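ThiS protein (Escherichia coli, PDB 1ZUD) carries the sulfur, as a thiocarboxylate at its C terminus, that is donated to the thiazole phosphate moiety in thiamine biosynthesis. Local coordinates at residues A33-N37 with Q38-P42. Numbering follows the deposited sequence.
Sequences ALAIN and QQIVP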
loop_
_atom_site.group_PDB
_atom_site.type_symbol
_atom_site.label_atom_id
_atom_site.label_comp_id
_atom_site.label_asym_id
_atom_site.label_seq_id
_atom_site.Cartn_x
_atom_site.Cartn_y
_atom_site.Cartn_z
ATOM N N ALA D 33 -18.021 14.277 -2.269
ATOM C CA ALA D 33 -18.461 13.468 -3.399
ATOM C C ALA D 33 -19.363 12.458 -2.719
ATOM O O ALA D 33 -19.266 12.237 -1.515
ATOM C CB ALA D 33 -17.277 12.770 -4.130
ATOM N N LEU D 34 -20.242 11.854 -3.491
ATOM C CA LEU D 34 -21.208 10.923 -2.940
ATOM C C LEU D 34 -21.317 9.642 -3.802
ATOM O O LEU D 34 -21.258 9.690 -5.045
ATOM C CB LEU D 34 -22.578 11.661 -2.836
ATOM C CG LEU D 34 -23.690 10.810 -2.215
ATOM C CD1 LEU D 34 -24.214 11.518 -0.982
ATOM C CD2 LEU D 34 -24.775 10.507 -3.230
ATOM N N ALA D 35 -21.435 8.494 -3.139
ATOM C CA ALA D 35 -21.623 7.247 -3.850
ATOM C C ALA D 35 -22.931 6.627 -3.358
ATOM O O ALA D 35 -23.300 6.777 -2.175
ATOM C CB ALA D 35 -20.501 6.291 -3.571
ATOM N N ILE D 36 -23.647 5.961 -4.255
ATOM C CA ILE D 36 -24.870 5.262 -3.824
ATOM C C ILE D 36 -24.684 3.871 -4.331
ATOM O O ILE D 36 -24.452 3.682 -5.527
ATOM C CB ILE D 36 -26.185 5.878 -4.419
ATOM C CG1 ILE D 36 -26.477 7.185 -3.693
ATOM C CG2 ILE D 36 -27.406 4.884 -4.229
ATOM C CD1 ILE D 36 -27.742 7.953 -4.243
ATOM N N ASN D 37 -24.752 2.894 -3.421
ATOM C CA ASN D 37 -24.566 1.524 -3.838
ATOM C C ASN D 37 -23.267 1.362 -4.605
ATOM O O ASN D 37 -23.218 0.749 -5.658
ATOM C CB ASN D 37 -25.753 1.070 -4.676
ATOM C CG ASN D 37 -27.041 1.121 -3.876
ATOM O OD1 ASN D 37 -27.008 0.985 -2.652
ATOM N ND2 ASN D 37 -28.174 1.339 -4.549
ATOM N N GLN D 38 -22.216 1.969 -4.067
ATOM C CA GLN D 38 -20.888 1.845 -4.657
ATOM C C GLN D 38 -20.600 2.495 -6.007
ATOM O O GLN D 38 -19.604 2.188 -6.646
ATOM C CB GLN D 38 -20.476 0.365 -4.643
ATOM C CG GLN D 38 -20.391 -0.227 -3.197
ATOM C CD GLN D 38 -21.760 -0.579 -2.569
ATOM O OE1 GLN D 38 -22.619 -1.254 -3.192
ATOM N NE2 GLN D 38 -21.962 -0.135 -1.321
ATOM N N GLN D 39 -21.448 3.430 -6.426
ATOM C CA GLN D 39 -21.218 4.125 -7.699
ATOM C C GLN D 39 -21.311 5.604 -7.388
ATOM O O GLN D 39 -22.209 6.064 -6.691
ATOM C CB GLN D 39 -22.267 3.682 -8.734
ATOM C CG GLN D 39 -22.832 2.240 -8.511
ATOM C CD GLN D 39 -21.992 1.074 -9.090
ATOM O OE1 GLN D 39 -21.656 1.043 -10.283
ATOM N NE2 GLN D 39 -21.689 0.089 -8.238
ATOM N N ILE D 40 -20.343 6.350 -7.862
ATOM C CA ILE D 40 -20.370 7.785 -7.661
ATOM C C ILE D 40 -21.594 8.374 -8.381
ATOM O O ILE D 40 -21.920 7.951 -9.477
ATOM C CB ILE D 40 -19.142 8.447 -8.303
ATOM C CG1 ILE D 40 -17.867 7.895 -7.615
ATOM C CG2 ILE D 40 -19.254 9.999 -8.187
ATOM C CD1 ILE D 40 -17.730 8.351 -6.167
ATOM N N VAL D 41 -22.216 9.348 -7.745
ATOM C CA VAL D 41 -23.331 10.095 -8.299
ATOM C C VAL D 41 -22.749 11.517 -8.450
ATOM O O VAL D 41 -22.532 12.203 -7.462
ATOM C CB VAL D 41 -24.549 10.164 -7.355
ATOM C CG1 VAL D 41 -25.637 11.020 -8.047
ATOM C CG2 VAL D 41 -25.111 8.772 -7.098
ATOM N N PRO D 42 -22.454 11.946 -9.684
ATOM C CA PRO D 42 -21.893 13.282 -9.913
ATOM C C PRO D 42 -22.738 14.367 -9.226
ATOM O O PRO D 42 -23.958 14.356 -9.284
ATOM C CB PRO D 42 -21.876 13.395 -11.438
ATOM C CG PRO D 42 -21.725 11.994 -11.906
ATOM C CD PRO D 42 -22.682 11.241 -10.980
HETATM O O HOH W 1 -20.068 12.786 -6.062
#
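Ile36 and Gln39 face each other as the hydrogen-bonded pair that closes a beta hairpin with a two-residue loop. Ile36 N donates a hydrogen bond to Gln39 O at 2.8 Å, while the return bond from Gln39 N to Ile36 O is longer, 3.1 Å, and reaches the oxygen from above the carbonyl plane. Between them Asn37 and Gln38, both with positive phi, form a type I' turn, whose twist suits a tight antiparallel connection. Two residues further along, past the Ala35-Ile40 pair, Val41 N donates to Leu34 O at 2.9 Å, nearly straight at 169°. Beyond it a water accepts from Leu34 N and lies within hydrogen-bonding distance of Val41 O, which also receives Trp46 NE1.

The Gln39 side chain folds back on the turn: bent at chi2 (-84°) in the conformer described, one of two, it brings NE2 to 3.1 Å from Asn37 O, a tentative bond lying almost in the Gln39 amide plane. Asn37 OD1 accepts from Gln56 N at the start of strand 56-61, its ND2 reaches Asp55 just before it, and Gln38 NE2 bonds Gln56 OE1.

Ala35 and Ile40 make the non-hydrogen-bonded pair, their CA atoms 4.0 Å apart; Ile40 also packs on Leu173 of the ThiF chain. On the other face, Val41 CG2 meets Ile36 CD1 at 4.0 Å, the two side chains crossing at a slant. Leu34, its CG turned away from its own N (chi1 -178°), runs alongside Val41, CD2 4.1 Å from Val41 CB. Val18 of helix 18-24 touches Leu34 and Ile36, placing this face in the core of the ubiquitin-like fold.

Backbone pairing thus fixes the hairpin's register; Leu34, Ile36 and Val41 pack inward, while the outer edge bonds to ThiF through the backbones of Gln38 and Ile40.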